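Local coordinates for type III effector NopAA (Sinorhizobium fredii USDA 257, PDB 6SDU), which hydrolyses xyloglucan, acting as a secreted bacterial effector whose catalytic domain belongs to glycoside hydrolase family 12, at residues I110-N115 with G205-G210; K116-L121 with H173-L178; V135-Y140 with N163-E168. All coordinates share one frame; numbering follows the deposited sequence.

Contact 1 of 3, residues I110-N115 with G205-G210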
# COMPACT_ATOMS: atom_id res chain seq x y z
N ILE A 110 -4.20 -1.36 -4.45
CA ILE A 110 -5.48 -1.66 -5.07
C ILE A 110 -5.24 -2.30 -6.43
O ILE A 110 -4.52 -1.74 -7.27
CB ILE A 110 -6.35 -0.39 -5.17
CG1 ILE A 110 -6.57 0.19 -3.78
CG2 ILE A 110 -7.72 -0.67 -5.87
CD1 ILE A 110 -6.76 1.68 -3.78
N TRP A 111 -5.85 -3.46 -6.66
CA TRP A 111 -5.66 -4.22 -7.89
C TRP A 111 -6.96 -4.37 -8.66
O TRP A 111 -8.05 -4.38 -8.08
CB TRP A 111 -5.13 -5.61 -7.60
CG TRP A 111 -3.78 -5.65 -6.98
CD1 TRP A 111 -3.46 -5.57 -5.63
CD2 TRP A 111 -2.55 -5.77 -7.68
NE1 TRP A 111 -2.08 -5.64 -5.47
CE2 TRP A 111 -1.51 -5.77 -6.72
CE3 TRP A 111 -2.22 -5.87 -9.03
CZ2 TRP A 111 -0.17 -5.89 -7.07
CZ3 TRP A 111 -0.88 -5.98 -9.39
CH2 TRP A 111 0.13 -5.99 -8.41
N ASP A 112 -6.86 -4.50 -9.97
CA ASP A 112 -8.04 -4.92 -10.69
C ASP A 112 -8.05 -6.45 -10.76
O ASP A 112 -7.07 -7.11 -10.41
CB ASP A 112 -8.10 -4.27 -12.07
CG ASP A 112 -7.01 -4.73 -13.00
OD1 ASP A 112 -5.91 -5.10 -12.54
OD2 ASP A 112 -7.26 -4.69 -14.23
N SER A 113 -9.18 -7.02 -11.18
CA SER A 113 -9.31 -8.48 -11.15
C SER A 113 -8.28 -9.17 -12.04
O SER A 113 -7.80 -10.26 -11.70
CB SER A 113 -10.72 -8.90 -11.54
OG SER A 113 -11.60 -8.59 -10.47
N SER A 114 -7.91 -8.55 -13.15
CA SER A 114 -6.95 -9.13 -14.08
C SER A 114 -5.50 -8.94 -13.64
O SER A 114 -4.61 -9.56 -14.23
CB SER A 114 -7.12 -8.47 -15.44
OG SER A 114 -6.77 -7.10 -15.36
N ASN A 115 -5.26 -8.09 -12.64
CA ASN A 115 -3.91 -7.75 -12.15
C ASN A 115 -3.06 -7.09 -13.23
O ASN A 115 -1.83 -7.18 -13.20
CB ASN A 115 -3.18 -8.97 -11.57
CG ASN A 115 -3.95 -9.63 -10.43
OD1 ASN A 115 -4.16 -10.84 -10.43
ND2 ASN A 115 -4.38 -8.83 -9.47
N GLY A 205 -10.17 1.81 -18.41
CA GLY A 205 -11.60 2.00 -18.64
C GLY A 205 -12.44 1.63 -17.43
O GLY A 205 -12.06 1.94 -16.29
N ASP A 206 -13.59 0.99 -17.66
CA ASP A 206 -14.47 0.53 -16.58
C ASP A 206 -13.83 -0.74 -16.00
O ASP A 206 -14.16 -1.88 -16.33
CB ASP A 206 -15.89 0.28 -17.07
CG ASP A 206 -16.85 0.00 -15.92
OD1 ASP A 206 -16.58 0.49 -14.80
OD2 ASP A 206 -17.88 -0.68 -16.14
N ILE A 207 -12.86 -0.49 -15.13
CA ILE A 207 -12.07 -1.54 -14.50
C ILE A 207 -12.94 -2.34 -13.54
O ILE A 207 -13.79 -1.78 -12.82
CB ILE A 207 -10.92 -0.81 -13.80
CG1 ILE A 207 -9.86 -1.71 -13.22
CG2 ILE A 207 -11.44 0.09 -12.69
CD1 ILE A 207 -8.84 -0.88 -12.44
N GLU A 208 -12.75 -3.66 -13.50
CA GLU A 208 -13.36 -4.47 -12.46
C GLU A 208 -12.41 -4.48 -11.26
O GLU A 208 -11.32 -5.05 -11.33
CB GLU A 208 -13.66 -5.90 -12.91
CG GLU A 208 -14.51 -6.57 -11.83
CD GLU A 208 -15.02 -7.95 -12.17
OE1 GLU A 208 -15.94 -8.04 -13.02
OE2 GLU A 208 -14.55 -8.94 -11.55
N VAL A 209 -12.82 -3.82 -10.18
CA VAL A 209 -12.04 -3.71 -8.95
C VAL A 209 -11.95 -5.07 -8.28
O VAL A 209 -12.97 -5.67 -7.90
CB VAL A 209 -12.66 -2.65 -8.03
CG1 VAL A 209 -11.86 -2.45 -6.72
CG2 VAL A 209 -12.80 -1.34 -8.79
N GLY A 210 -10.73 -5.56 -8.10
CA GLY A 210 -10.45 -6.87 -7.54
C GLY A 210 -10.19 -6.83 -6.05
O GLY A 210 -11.00 -7.32 -5.26
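Ser113 N donates to Glu208 O at 2.9 Å, and Ser113 OG to Glu208 OE2 at 3.2 Å, so one residue holds both the main chain and the carboxylate of its partner. The site is where strands 103-112 and 208-218, antiparallel neighbours in the larger sheet of the family 12 beta-sandwich, meet at one end. Asp112 and Val209 form a non-hydrogen-bonded antiparallel pair, flanked by the Ser113 bond and by Gly210 N donating to Trp111 O at 2.9 Å. The Ser113 N-H meets its carbonyl almost head-on, with a C=O...N angle of 164°, whereas Gly210 N comes in at a more bent angle. The hydroxyl reaches OE2 on the anti side, 22° out of the carboxylate plane; Glu208 CG is anti to the backbone N (chi1 -170°), and the chain runs on extended beyond it. Gly210 CA lies 3.6 Å from Ser113 OG.

From Asp112 to Asn115 the chain makes a type I turn, which leads into strand 117-125. Asp112 OD2 accepts a bond from Ser114 OG within the turn, met from above the carboxylate plane, while OD1 takes the backbone N of His117. Val209 points away from this junction and packs on Leu195 of helix 191-200. Ile207 crosses Asp112 at about a right angle, CG1 standing 3.3 Å and CD1 3.5 Å from Asp112 CB.

Contact 2 of 3, residues K116-L121 with H173-L178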
# COMPACT_ATOMS: atom_id res chain seq x y z
N LYS A 116 -3.69 -6.34 -14.13
CA LYS A 116 -2.96 -5.56 -15.12
C LYS A 116 -2.82 -4.12 -14.71
O LYS A 116 -2.04 -3.38 -15.32
CB LYS A 116 -3.66 -5.66 -16.50
CG LYS A 116 -3.61 -7.09 -17.09
CD LYS A 116 -2.43 -7.27 -18.04
CE LYS A 116 -1.84 -8.69 -17.96
NZ LYS A 116 -0.77 -8.91 -16.90
N HIS A 117 -3.52 -3.70 -13.66
CA HIS A 117 -3.43 -2.35 -13.13
C HIS A 117 -3.31 -2.41 -11.62
O HIS A 117 -4.11 -3.06 -10.95
CB HIS A 117 -4.66 -1.53 -13.53
CG HIS A 117 -4.80 -1.39 -15.01
ND1 HIS A 117 -5.59 -2.23 -15.76
CD2 HIS A 117 -4.22 -0.53 -15.88
CE1 HIS A 117 -5.51 -1.88 -17.03
NE2 HIS A 117 -4.69 -0.85 -17.13
N GLU A 118 -2.29 -1.72 -11.10
CA GLU A 118 -2.03 -1.60 -9.67
C GLU A 118 -2.07 -0.13 -9.30
O GLU A 118 -1.39 0.70 -9.93
CB GLU A 118 -0.66 -2.22 -9.35
CG GLU A 118 -0.38 -2.34 -7.91
CD GLU A 118 1.08 -2.72 -7.63
OE1 GLU A 118 1.85 -2.98 -8.59
OE2 GLU A 118 1.44 -2.74 -6.45
N ILE A 119 -2.89 0.23 -8.31
CA ILE A 119 -2.99 1.61 -7.82
C ILE A 119 -2.54 1.64 -6.36
O ILE A 119 -3.11 0.94 -5.51
CB ILE A 119 -4.41 2.18 -7.97
CG1 ILE A 119 -4.84 2.16 -9.45
CG2 ILE A 119 -4.48 3.62 -7.37
CD1 ILE A 119 -5.59 0.90 -9.87
N MET A 120 -1.50 2.43 -6.08
CA MET A 120 -0.92 2.55 -4.74
C MET A 120 -1.22 3.93 -4.17
O MET A 120 -1.16 4.94 -4.88
CB MET A 120 0.60 2.36 -4.76
CG MET A 120 1.13 1.05 -5.38
SD MET A 120 2.80 0.68 -4.77
CE MET A 120 2.40 0.09 -3.13
N LEU A 121 -1.56 3.97 -2.89
CA LEU A 121 -1.75 5.22 -2.17
C LEU A 121 -0.84 5.17 -0.95
O LEU A 121 -1.09 4.38 -0.03
CB LEU A 121 -3.21 5.44 -1.75
CG LEU A 121 -4.31 5.04 -2.75
CD1 LEU A 121 -5.70 5.13 -2.10
CD2 LEU A 121 -4.25 5.91 -4.00
N HIS A 173 2.77 -4.99 -16.02
CA HIS A 173 1.52 -4.42 -15.54
C HIS A 173 1.74 -2.97 -15.09
O HIS A 173 2.80 -2.61 -14.58
CB HIS A 173 0.93 -5.30 -14.43
CG HIS A 173 1.41 -4.96 -13.05
ND1 HIS A 173 2.54 -5.53 -12.49
CD2 HIS A 173 0.91 -4.12 -12.12
CE1 HIS A 173 2.71 -5.04 -11.27
NE2 HIS A 173 1.73 -4.19 -11.02
N LYS A 174 0.74 -2.12 -15.36
CA LYS A 174 0.78 -0.70 -15.05
C LYS A 174 0.70 -0.42 -13.54
O LYS A 174 -0.19 -0.93 -12.85
CB LYS A 174 -0.37 0.01 -15.75
CG LYS A 174 -0.34 1.52 -15.62
CD LYS A 174 0.87 2.07 -16.36
CE LYS A 174 0.59 2.19 -17.84
NZ LYS A 174 1.84 2.50 -18.59
N VAL A 175 1.55 0.48 -13.05
CA VAL A 175 1.50 0.90 -11.65
C VAL A 175 1.32 2.41 -11.58
O VAL A 175 2.17 3.17 -12.06
CB VAL A 175 2.77 0.49 -10.88
CG1 VAL A 175 2.63 0.79 -9.36
CG2 VAL A 175 3.09 -0.96 -11.11
N ILE A 176 0.22 2.85 -10.96
CA ILE A 176 -0.04 4.26 -10.71
C ILE A 176 0.05 4.45 -9.19
O ILE A 176 -0.69 3.79 -8.44
CB ILE A 176 -1.43 4.68 -11.23
CG1 ILE A 176 -1.64 4.30 -12.70
CG2 ILE A 176 -1.64 6.18 -11.08
CD1 ILE A 176 -0.80 5.12 -13.64
N SER A 177 0.95 5.32 -8.74
CA SER A 177 1.20 5.54 -7.32
C SER A 177 0.87 6.98 -6.93
O SER A 177 1.34 7.92 -7.57
CB SER A 177 2.65 5.25 -6.96
OG SER A 177 3.02 3.96 -7.38
N LEU A 178 0.10 7.15 -5.86
CA LEU A 178 -0.20 8.46 -5.31
C LEU A 178 0.49 8.59 -3.96
O LEU A 178 0.24 7.77 -3.06
CB LEU A 178 -1.71 8.68 -5.18
CG LEU A 178 -2.42 9.01 -6.50
CD1 LEU A 178 -2.48 7.82 -7.41
CD2 LEU A 178 -3.84 9.55 -6.22
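Two torsions bring His173 and Glu118 together: the imidazole CG sits between its own backbone N and carbonyl carbon (chi1 88°), while Glu118 CG is anti to the backbone N (chi1 -171°) on an extended chain. The pair sits on the parallel join of strands 117-125 and 174-180, a single parallel step in the otherwise antiparallel larger sheet of the beta-sandwich. His173 NE2 donates to Glu118 OE1 at 2.7 Å. The bond is nearly straight, and the oxygen lies in the ring plane; seen from the carboxylate, the nitrogen arrives on the anti side and somewhat out of plane, the two flat groups being turned 28° apart. Asp171 OD1 accepts from ND1, so both ring nitrogens are engaged.

The backbone ladder passes from side to side in four bonds of 2.7 to 2.9 Å: Glu118 N to Lys174 O, Ile176 N to Glu118 O, Met120 N to Ile176 O and Leu178 N to Met120 O. Lys174 N adds a more bent bond to Lys116 O at the start of the strands.

Glu118, Met120, Val175 and Ser177 share one face of the sheet, where Met120 touches the bound glucose. Ile119, Leu121, Ile176 and Leu178 line the other, and helix 191-200 packs there against Ile119, Leu121 and Leu178. Near the far end Leu121 and Leu178 lie side by side, CD2 of Leu121 3.9 Å from CB of Leu178.

Contact 3 of 3, residues V135-Y140 with N163-E168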
# COMPACT_ATOMS: atom_id res chain seq x y z
N VAL A 135 13.21 5.62 -0.15
CA VAL A 135 12.24 4.83 -0.91
C VAL A 135 11.69 5.74 -1.99
O VAL A 135 11.61 6.96 -1.80
CB VAL A 135 11.07 4.25 -0.08
CG1 VAL A 135 11.52 3.05 0.73
CG2 VAL A 135 10.44 5.34 0.80
N LYS A 136 11.37 5.17 -3.15
CA LYS A 136 10.84 5.93 -4.28
C LYS A 136 9.71 5.16 -4.95
O LYS A 136 9.69 3.92 -4.94
CB LYS A 136 11.93 6.24 -5.33
CG LYS A 136 13.10 7.06 -4.79
CD LYS A 136 14.26 7.08 -5.77
CE LYS A 136 15.48 7.84 -5.21
NZ LYS A 136 16.28 7.10 -4.19
N PRO A 137 8.72 5.85 -5.51
CA PRO A 137 7.66 5.13 -6.20
C PRO A 137 8.15 4.53 -7.50
O PRO A 137 9.09 5.02 -8.13
CB PRO A 137 6.60 6.21 -6.45
CG PRO A 137 7.37 7.52 -6.45
CD PRO A 137 8.51 7.31 -5.49
N ILE A 138 7.44 3.49 -7.94
CA ILE A 138 7.70 2.88 -9.24
C ILE A 138 7.48 3.94 -10.30
O ILE A 138 6.50 4.69 -10.26
CB ILE A 138 6.76 1.69 -9.46
CG1 ILE A 138 7.20 0.47 -8.65
CG2 ILE A 138 6.67 1.35 -10.95
CD1 ILE A 138 6.09 -0.54 -8.53
N SER A 139 8.45 4.07 -11.21
CA SER A 139 8.42 5.15 -12.19
C SER A 139 9.23 4.77 -13.41
O SER A 139 10.29 4.13 -13.30
CB SER A 139 8.95 6.46 -11.57
OG SER A 139 8.90 7.52 -12.51
N TYR A 140 8.76 5.23 -14.59
CA TYR A 140 9.52 5.08 -15.83
C TYR A 140 10.74 5.98 -15.84
O TYR A 140 11.79 5.59 -16.37
CB TYR A 140 8.66 5.45 -17.05
CG TYR A 140 7.62 4.45 -17.44
CD1 TYR A 140 7.97 3.14 -17.74
CD2 TYR A 140 6.30 4.83 -17.56
CE1 TYR A 140 7.01 2.22 -18.10
CE2 TYR A 140 5.32 3.91 -17.95
CZ TYR A 140 5.68 2.61 -18.22
OH TYR A 140 4.71 1.69 -18.57
N ASN A 163 0.75 13.52 -5.03
CA ASN A 163 1.62 13.53 -6.21
C ASN A 163 1.50 12.17 -6.88
O ASN A 163 1.49 11.14 -6.19
CB ASN A 163 3.07 13.81 -5.83
CG ASN A 163 3.33 15.27 -5.52
OD1 ASN A 163 2.58 16.14 -5.98
ND2 ASN A 163 4.38 15.54 -4.74
N VAL A 164 1.32 12.17 -8.21
CA VAL A 164 1.02 10.97 -8.99
C VAL A 164 2.24 10.54 -9.80
O VAL A 164 2.88 11.36 -10.47
CB VAL A 164 -0.20 11.20 -9.90
CG1 VAL A 164 -0.59 9.91 -10.65
CG2 VAL A 164 -1.35 11.68 -9.04
N PHE A 165 2.54 9.24 -9.76
CA PHE A 165 3.67 8.66 -10.45
C PHE A 165 3.21 7.50 -11.33
O PHE A 165 2.22 6.83 -11.01
CB PHE A 165 4.72 8.17 -9.46
CG PHE A 165 5.28 9.25 -8.62
CD1 PHE A 165 4.60 9.68 -7.49
CD2 PHE A 165 6.50 9.84 -8.96
CE1 PHE A 165 5.13 10.70 -6.70
CE2 PHE A 165 7.03 10.85 -8.18
CZ PHE A 165 6.36 11.28 -7.05
N GLU A 166 3.94 7.27 -12.43
CA GLU A 166 3.58 6.22 -13.37
C GLU A 166 4.78 5.33 -13.71
O GLU A 166 5.85 5.83 -14.05
CB GLU A 166 3.02 6.79 -14.67
CG GLU A 166 2.56 5.71 -15.65
CD GLU A 166 2.25 6.25 -17.06
OE1 GLU A 166 1.86 5.44 -17.93
OE2 GLU A 166 2.41 7.47 -17.28
N GLY A 167 4.55 4.02 -13.67
CA GLY A 167 5.58 3.06 -13.96
C GLY A 167 4.98 1.73 -14.37
O GLY A 167 3.78 1.60 -14.58
N GLU A 168 5.87 0.75 -14.54
CA GLU A 168 5.55 -0.60 -14.95
C GLU A 168 6.19 -1.61 -14.01
O GLU A 168 7.35 -1.44 -13.64
CB GLU A 168 6.07 -0.84 -16.37
CG GLU A 168 5.49 -2.02 -17.03
CD GLU A 168 5.68 -1.94 -18.52
OE1 GLU A 168 5.28 -0.90 -19.10
OE2 GLU A 168 6.22 -2.92 -19.09
O HOH W 1 8.76 1.43 -14.29
O HOH W 2 6.39 8.84 -12.23
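This is a loop-on-strand contact: residues 135-140, in the long connection after strand 117-125, lie across the final residues of strand 160-168 in the larger sheet. The two touching runs differ in direction by 63°, and no beta ladder joins them. One backbone bond ties them, from Tyr140 N to Glu166 O at 3.0 Å, set in the carbonyl plane on a lone pair. The CA of Ser139 approaches the same oxygen at 3.2 Å in a CA-H...O contact, so two neighbouring loop residues share one acceptor.

Side chains fix the loop on both flanks of that bond. Pro137 lays its CG squarely over the middle of the Phe165 ring, 3.4 Å from the centroid, a CH-pi contact close to the ring normal. On the other flank Tyr140 CG lies anti to the carbonyl carbon, beside the backbone N (chi1 -74°), and the ring covers Gly167, whose CA stands 4.0 Å from the ring centroid, again over the face. Ile138 CG2 packs 3.6 Å from Gly167 CA. The phenol then reaches Glu168: OH donates to OE1 at 2.7 Å, using the anti lone pair, with ring and carboxylate planes 84° apart. Lys174 NZ bridges Tyr140 and Glu166, bonding the phenol OH and forming a salt bridge with Glu166 OE1.

One water finishes the join, donating to Ser139 OG at 2.8 Å and accepting from Glu166 N; that hydroxyl also hydrogen-bonds His141 O. A second water accepts from Glu168 N and gives Ser139 O a weak bond. Lys136, Pro137 and Ile138 touch the bound glucose, consistent with the loop lining a side of the cleft that in family 12 runs across the concave larger sheet.

How the contacts relate
The three contacts step across one sheet, from strand 208-218 through 103-112, 117-125 and 174-180 to 160-168. Contacts 1 and 2 have centres 10 Å apart and share the hairpin: Ile110 N lies 2.8 Å from Ile119 O, and Trp111 CH2 packs 3.6 Å from His173 NE2. Contacts 2 and 3, centres 9 Å apart, are joined where Ser177 O meets Phe165 N at 2.8 Å. Contacts 1 and 3 do not touch, their nearest atoms being about 8 Å apart. In contact 2 the side chain of Met120 is about 3 Å from the bound beta-D-glucopyranose. In contact 3 the side chain of Ile138 is about 3 Å from the bound beta-D-glucopyranose, whereas Trp111 of contact 1 stays about 7 Å off.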